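Local coordinates for phospholethanolamine N-methyltransferase 2 (Haemonchus contortus, PDB 4KRI), which probably transfers methyl groups from S-adenosylmethionine to phosphoethanolamine derivatives, on the nematode route to phosphocholine, at residues A[207-211]-A[239-244]; A[224-229]-A[289-295]. All coordinates share one frame. Residue numbers count along the deposited sequence, not the author numbering.

Interaction 1: residues A[207-211]-A[239-244]; sequences WNQNL and QAASEF
This is a steep helix-helix packing in the Rossmann-like methyltransferase fold, joining helix 206-215, which precedes the first strand of the domain, to the end of helix 235-244, which follows that strand. The short axes approach to 11.5 Å and cross at -71°, with the CA atoms of L211 and Q239 nearest, 7.7 Å apart. So wide a gap suits a long polar side chain. Q239, with chi1 and chi2 both t, extends its amide across it and uses both ends: NE2 donates to W207 O (3.0 Å), which also accepts the helical bond from L211 N (3.0 Å), and OE1 accepts from N210 ND2 (2.6 Å). N210 (chi1 t) is equally bifunctional, since its OD1 takes a hydrogen bond from R296. W207, also t, lays its indole along the glutamine, so that Q239 CG makes a CH-pi contact 3.9 Å from the centroid of the six-membered ring, 17° off its normal. E243 reaches the edge of the indole, OE2 lying 3.4 Å from W207 CZ2. The aliphatic part of L211 packs beside the amide, CB 3.6 Å from Q239 NE2, and farther along L211 CD1 makes an apolar contact with F244 CE2 at 3.9 Å.

Interaction 2: residues A[224-229]-A[289-295]; sequences QRMLDI and SFDYVFS
Two parallel strands, 225-229 and 292-295, form part of the central sheet of the Rossmann-like methyltransferase domain. Their short axes run 4.6 Å apart at 24°, with M226 opposite Y292, L227 opposite V293 and D228 opposite F294 (CA-CA 4.6, 4.7 and 4.9 Å). The backbone bonds alternate as parallel pairing requires: Y292 N to R225 O (3.1 Å), L227 N to Y292 O (2.9 Å), F294 N to L227 O (2.8 Å) and I229 N to F294 O (2.9 Å). At D291 the chain turns a corner, and its carboxylate replaces a backbone acceptor: R225 N donates to D291 OD2 (2.8 Å), while D291 OD1 forms a salt bridge with K317. Beside it, Y292 OH donates to Q224 OE1 (2.6 Å), and a water links Q224 NE2, weakly, to D291 OD1.

F290, chi1 m, has its ring sandwiched. Over one face sits the R225 guanidinium in an off-centre cation-pi contact, CZ 4.3 Å from the centroid, its NE held by Q247; over the other lies L227 CB, 3.6 Å from the centroid. M226 (chi1 and chi2 t, chi3 m) lays SD 4.0 Å from F294 CB, an oblique Met-aromatic contact with that ring (F294 chi1 t). Branched L227, I229 and V293 suit the buried opposite face; I229 CD1 meets V293 CG1 at 3.8 Å.

The D228 side chain comes within about 4 Å of bound S-adenosylhomocysteine. Strand 247-252 pairs with 225-229, and strand 320-329 with 290-296. Helix 206-215 packs on F294, whereas helix 305-315 covers F290, V293 and I229.

Helix 206-215, strand 225-229 and helix 235-244 succeed one another along the chain, so the segments of the two interactions alternate, and their centres are 14 Å apart. The helix pair of interaction 1 lies against the sheet face that carries M226 and F294: N210 OD1 is 3.6 Å from F294 CZ, and A240 CB is 4.0 Å from M226 SD. Both contacts border the cofactor site. The D228 side chain comes within about 4 Å of the bound S-adenosylhomocysteine and that of N210 within about 5 Å, while phosphomonomethylethanolamine lies farther off, about 11 Å from the N210 side chain and about 10 Å from that of S295.

Interaction 1: residues A[207-211]-A[239-244]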
loop_
_atom_site.group_PDB
_atom_site.type_symbol
_atom_site.label_atom_id
_atom_site.label_comp_id
_atom_site.label_asym_id
_atom_site.label_seq_id
_atom_site.Cartn_x
_atom_site.Cartn_y
_atom_site.Cartn_z
ATOM N N TRP A 207 14.639 14.224 2.842
ATOM C CA TRP A 207 15.155 14.080 1.468
ATOM C C TRP A 207 16.650 13.744 1.451
ATOM O O TRP A 207 17.076 12.817 0.774
ATOM C CB TRP A 207 14.904 15.368 0.671
ATOM C CG TRP A 207 15.663 15.451 -0.655
ATOM C CD1 TRP A 207 16.989 15.760 -0.835
ATOM C CD2 TRP A 207 15.120 15.256 -1.962
ATOM N NE1 TRP A 207 17.301 15.746 -2.172
ATOM C CE2 TRP A 207 16.172 15.444 -2.888
ATOM C CE3 TRP A 207 13.853 14.933 -2.442
ATOM C CZ2 TRP A 207 15.988 15.313 -4.264
ATOM C CZ3 TRP A 207 13.670 14.807 -3.806
ATOM C CH2 TRP A 207 14.731 15.000 -4.704
ATOM N N ASN A 208 17.450 14.499 2.193
ATOM C CA ASN A 208 18.890 14.280 2.166
ATOM C C ASN A 208 19.268 12.892 2.663
ATOM O O ASN A 208 20.192 12.266 2.140
ATOM C CB ASN A 208 19.621 15.333 2.996
ATOM C CG ASN A 208 19.608 16.695 2.349
ATOM O OD1 ASN A 208 19.495 16.808 1.127
ATOM N ND2 ASN A 208 19.744 17.740 3.159
ATOM N N GLN A 209 18.569 12.405 3.682
ATOM C CA GLN A 209 18.933 11.105 4.231
ATOM C C GLN A 209 18.502 10.002 3.286
ATOM O O GLN A 209 19.236 9.037 3.077
ATOM C CB GLN A 209 18.321 10.875 5.611
ATOM C CG GLN A 209 18.737 9.550 6.243
ATOM C CD GLN A 209 20.233 9.477 6.554
ATOM O OE1 GLN A 209 20.808 10.414 7.104
ATOM N NE2 GLN A 209 20.863 8.352 6.212
ATOM N N ASN A 210 17.313 10.132 2.719
ATOM C CA ASN A 210 16.868 9.114 1.782
ATOM C C ASN A 210 17.788 9.016 0.569
ATOM O O ASN A 210 18.014 7.927 0.037
ATOM C CB ASN A 210 15.422 9.328 1.354
ATOM C CG ASN A 210 14.815 8.074 0.785
ATOM O OD1 ASN A 210 14.598 7.101 1.515
ATOM N ND2 ASN A 210 14.577 8.065 -0.520
ATOM N N LEU A 211 18.347 10.142 0.141
ATOM C CA LEU A 211 19.255 10.106 -1.002
ATOM C C LEU A 211 20.527 9.342 -0.646
ATOM O O LEU A 211 21.053 8.575 -1.453
ATOM C CB LEU A 211 19.608 11.519 -1.470
ATOM C CG LEU A 211 20.509 11.602 -2.700
ATOM C CD1 LEU A 211 19.782 11.038 -3.920
ATOM C CD2 LEU A 211 20.942 13.035 -2.953
ATOM N N GLN A 239 11.518 10.495 -5.362
ATOM C CA GLN A 239 12.942 10.826 -5.393
ATOM C C GLN A 239 13.774 9.815 -6.187
ATOM O O GLN A 239 14.680 10.190 -6.935
ATOM C CB GLN A 239 13.484 10.903 -3.969
ATOM C CG GLN A 239 14.951 11.259 -3.897
ATOM C CD GLN A 239 15.446 11.247 -2.464
ATOM O OE1 GLN A 239 15.152 10.319 -1.717
ATOM N NE2 GLN A 239 16.185 12.277 -2.076
ATOM N N ALA A 240 13.471 8.535 -6.010
ATOM C CA ALA A 240 14.136 7.497 -6.801
ATOM C C ALA A 240 13.912 7.733 -8.292
ATOM O O ALA A 240 14.834 7.591 -9.113
ATOM C CB ALA A 240 13.644 6.106 -6.381
ATOM N N ALA A 241 12.689 8.119 -8.650
ATOM C CA ALA A 241 12.382 8.380 -10.042
ATOM C C ALA A 241 13.072 9.663 -10.507
ATOM O O ALA A 241 13.681 9.695 -11.587
ATOM C CB ALA A 241 10.875 8.477 -10.259
ATOM N N SER A 242 12.985 10.728 -9.717
ATOM C CA SER A 242 13.479 12.015 -10.222
ATOM C C SER A 242 15.006 12.100 -10.242
ATOM O O SER A 242 15.582 12.748 -11.115
ATOM C CB SER A 242 12.889 13.188 -9.440
ATOM O OG SER A 242 13.303 13.131 -8.090
ATOM N N GLU A 243 15.657 11.428 -9.302
ATOM C CA GLU A 243 17.112 11.501 -9.172
ATOM C C GLU A 243 17.848 10.461 -10.001
ATOM O O GLU A 243 18.936 10.728 -10.515
ATOM C CB GLU A 243 17.518 11.326 -7.706
ATOM C CG GLU A 243 17.205 12.522 -6.833
ATOM C CD GLU A 243 18.126 13.699 -7.114
ATOM O OE1 GLU A 243 19.358 13.488 -7.244
ATOM O OE2 GLU A 243 17.616 14.836 -7.208
ATOM N N PHE A 244 17.270 9.268 -10.109
ATOM C CA PHE A 244 17.942 8.180 -10.811
ATOM C C PHE A 244 17.218 7.713 -12.065
ATOM O O PHE A 244 17.749 6.891 -12.812
ATOM C CB PHE A 244 18.157 7.001 -9.857
ATOM C CG PHE A 244 19.007 7.341 -8.666
ATOM C CD1 PHE A 244 20.388 7.246 -8.738
ATOM C CD2 PHE A 244 18.426 7.763 -7.474
ATOM C CE1 PHE A 244 21.178 7.562 -7.648
ATOM C CE2 PHE A 244 19.206 8.080 -6.383
ATOM C CZ PHE A 244 20.585 7.974 -6.466
#

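Interaction 2: residues A[224-229]-A[289-295]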
loop_
_atom_site.group_PDB
_atom_site.type_symbol
_atom_site.label_atom_id
_atom_site.label_comp_id
_atom_site.label_asym_id
_atom_site.label_seq_id
_atom_site.Cartn_x
_atom_site.Cartn_y
_atom_site.Cartn_z
ATOM N N GLN A 224 15.545 1.099 -14.882
ATOM C CA GLN A 224 15.445 -0.094 -14.042
ATOM C C GLN A 224 14.205 -0.025 -13.153
ATOM O O GLN A 224 13.686 1.061 -12.873
ATOM C CB GLN A 224 16.727 -0.337 -13.232
ATOM C CG GLN A 224 17.899 -0.756 -14.137
ATOM C CD GLN A 224 19.175 -1.014 -13.371
ATOM O OE1 GLN A 224 19.574 -0.221 -12.514
ATOM N NE2 GLN A 224 19.825 -2.144 -13.666
ATOM N N ARG A 225 13.704 -1.189 -12.744
ATOM C CA ARG A 225 12.425 -1.240 -12.041
ATOM C C ARG A 225 12.606 -1.445 -10.555
ATOM O O ARG A 225 13.296 -2.378 -10.129
ATOM C CB ARG A 225 11.566 -2.370 -12.617
ATOM C CG ARG A 225 11.296 -2.203 -14.122
ATOM C CD ARG A 225 10.179 -3.113 -14.631
ATOM N NE ARG A 225 8.938 -2.910 -13.888
ATOM C CZ ARG A 225 8.407 -3.805 -13.059
ATOM N NH1 ARG A 225 8.994 -4.982 -12.879
ATOM N NH2 ARG A 225 7.278 -3.532 -12.418
ATOM N N MET A 226 11.971 -0.587 -9.763
ATOM C CA MET A 226 12.072 -0.680 -8.315
ATOM C C MET A 226 10.703 -0.865 -7.672
ATOM O O MET A 226 9.739 -0.192 -8.045
ATOM C CB MET A 226 12.752 0.582 -7.746
ATOM C CG MET A 226 12.669 0.706 -6.219
ATOM S SD MET A 226 13.492 2.227 -5.630
ATOM C CE MET A 226 15.202 1.712 -5.734
ATOM N N LEU A 227 10.631 -1.785 -6.710
ATOM C CA LEU A 227 9.447 -1.935 -5.872
ATOM C C LEU A 227 9.728 -1.263 -4.548
ATOM O O LEU A 227 10.716 -1.603 -3.877
ATOM C CB LEU A 227 9.158 -3.425 -5.614
ATOM C CG LEU A 227 8.002 -3.694 -4.639
ATOM C CD1 LEU A 227 6.664 -3.249 -5.255
ATOM C CD2 LEU A 227 7.960 -5.179 -4.274
ATOM N N ASP A 228 8.871 -0.320 -4.151
ATOM C CA ASP A 228 9.035 0.334 -2.843
ATOM C C ASP A 228 7.957 -0.185 -1.916
ATOM O O ASP A 228 6.777 0.026 -2.162
ATOM C CB ASP A 228 8.918 1.864 -3.001
ATOM C CG ASP A 228 9.208 2.625 -1.705
ATOM O OD1 ASP A 228 8.734 2.203 -0.619
ATOM O OD2 ASP A 228 9.918 3.663 -1.759
ATOM N N ILE A 229 8.365 -0.866 -0.848
ATOM C CA ILE A 229 7.418 -1.451 0.083
ATOM C C ILE A 229 7.215 -0.492 1.256
ATOM O O ILE A 229 8.165 -0.154 1.958
ATOM C CB ILE A 229 7.919 -2.837 0.585
ATOM C CG1 ILE A 229 7.859 -3.850 -0.566
ATOM C CG2 ILE A 229 7.086 -3.308 1.775
ATOM C CD1 ILE A 229 8.537 -5.197 -0.256
ATOM N N SER A 289 10.881 -9.858 -11.611
ATOM C CA SER A 289 10.531 -8.702 -12.428
ATOM C C SER A 289 11.177 -7.402 -11.970
ATOM O O SER A 289 11.297 -6.463 -12.769
ATOM C CB SER A 289 9.013 -8.548 -12.527
ATOM O OG SER A 289 8.472 -8.117 -11.302
ATOM N N PHE A 290 11.602 -7.336 -10.709
ATOM C CA PHE A 290 12.192 -6.098 -10.188
ATOM C C PHE A 290 13.709 -6.120 -10.123
ATOM O O PHE A 290 14.312 -7.086 -9.658
ATOM C CB PHE A 290 11.615 -5.750 -8.797
ATOM C CG PHE A 290 10.169 -5.334 -8.845
ATOM C CD1 PHE A 290 9.821 -4.053 -9.240
ATOM C CD2 PHE A 290 9.159 -6.227 -8.523
ATOM C CE1 PHE A 290 8.489 -3.667 -9.299
ATOM C CE2 PHE A 290 7.821 -5.839 -8.586
ATOM C CZ PHE A 290 7.495 -4.563 -8.971
ATOM N N ASP A 291 14.329 -5.021 -10.557
ATOM C CA ASP A 291 15.766 -4.848 -10.355
ATOM C C ASP A 291 16.123 -4.570 -8.893
ATOM O O ASP A 291 17.181 -4.985 -8.423
ATOM C CB ASP A 291 16.295 -3.716 -11.241
ATOM C CG ASP A 291 16.159 -4.029 -12.705
ATOM O OD1 ASP A 291 16.964 -4.856 -13.204
ATOM O OD2 ASP A 291 15.243 -3.468 -13.357
ATOM N N TYR A 292 15.241 -3.860 -8.187
ATOM C CA TYR A 292 15.481 -3.437 -6.814
ATOM C C TYR A 292 14.214 -3.545 -6.015
ATOM O O TYR A 292 13.125 -3.307 -6.526
ATOM C CB TYR A 292 15.934 -1.958 -6.764
ATOM C CG TYR A 292 17.112 -1.702 -7.652
ATOM C CD1 TYR A 292 18.386 -2.115 -7.274
ATOM C CD2 TYR A 292 16.956 -1.062 -8.874
ATOM C CE1 TYR A 292 19.474 -1.898 -8.099
ATOM C CE2 TYR A 292 18.041 -0.843 -9.710
ATOM C CZ TYR A 292 19.293 -1.263 -9.313
ATOM O OH TYR A 292 20.373 -1.053 -10.140
ATOM N N VAL A 293 14.360 -3.897 -4.747
ATOM C CA VAL A 293 13.271 -3.773 -3.805
ATOM C C VAL A 293 13.815 -2.919 -2.677
ATOM O O VAL A 293 14.884 -3.193 -2.124
ATOM C CB VAL A 293 12.824 -5.147 -3.268
ATOM C CG1 VAL A 293 11.863 -4.968 -2.097
ATOM C CG2 VAL A 293 12.145 -5.946 -4.379
ATOM N N PHE A 294 13.095 -1.858 -2.363
ATOM C CA PHE A 294 13.544 -0.887 -1.379
ATOM C C PHE A 294 12.475 -0.781 -0.317
ATOM O O PHE A 294 11.293 -0.696 -0.640
ATOM C CB PHE A 294 13.692 0.468 -2.083
ATOM C CG PHE A 294 14.175 1.580 -1.183
ATOM C CD1 PHE A 294 15.390 1.483 -0.524
ATOM C CD2 PHE A 294 13.426 2.741 -1.031
ATOM C CE1 PHE A 294 15.846 2.518 0.289
ATOM C CE2 PHE A 294 13.872 3.784 -0.216
ATOM C CZ PHE A 294 15.089 3.676 0.435
ATOM N N SER A 295 12.861 -0.757 0.954
ATOM C CA SER A 295 11.864 -0.531 1.989
ATOM C C SER A 295 12.456 0.355 3.046
ATOM O O SER A 295 13.433 -0.008 3.687
ATOM C CB SER A 295 11.377 -1.839 2.600
ATOM O OG SER A 295 10.361 -1.552 3.551
HETATM O O HOH W 1 18.899 -3.943 -15.791
#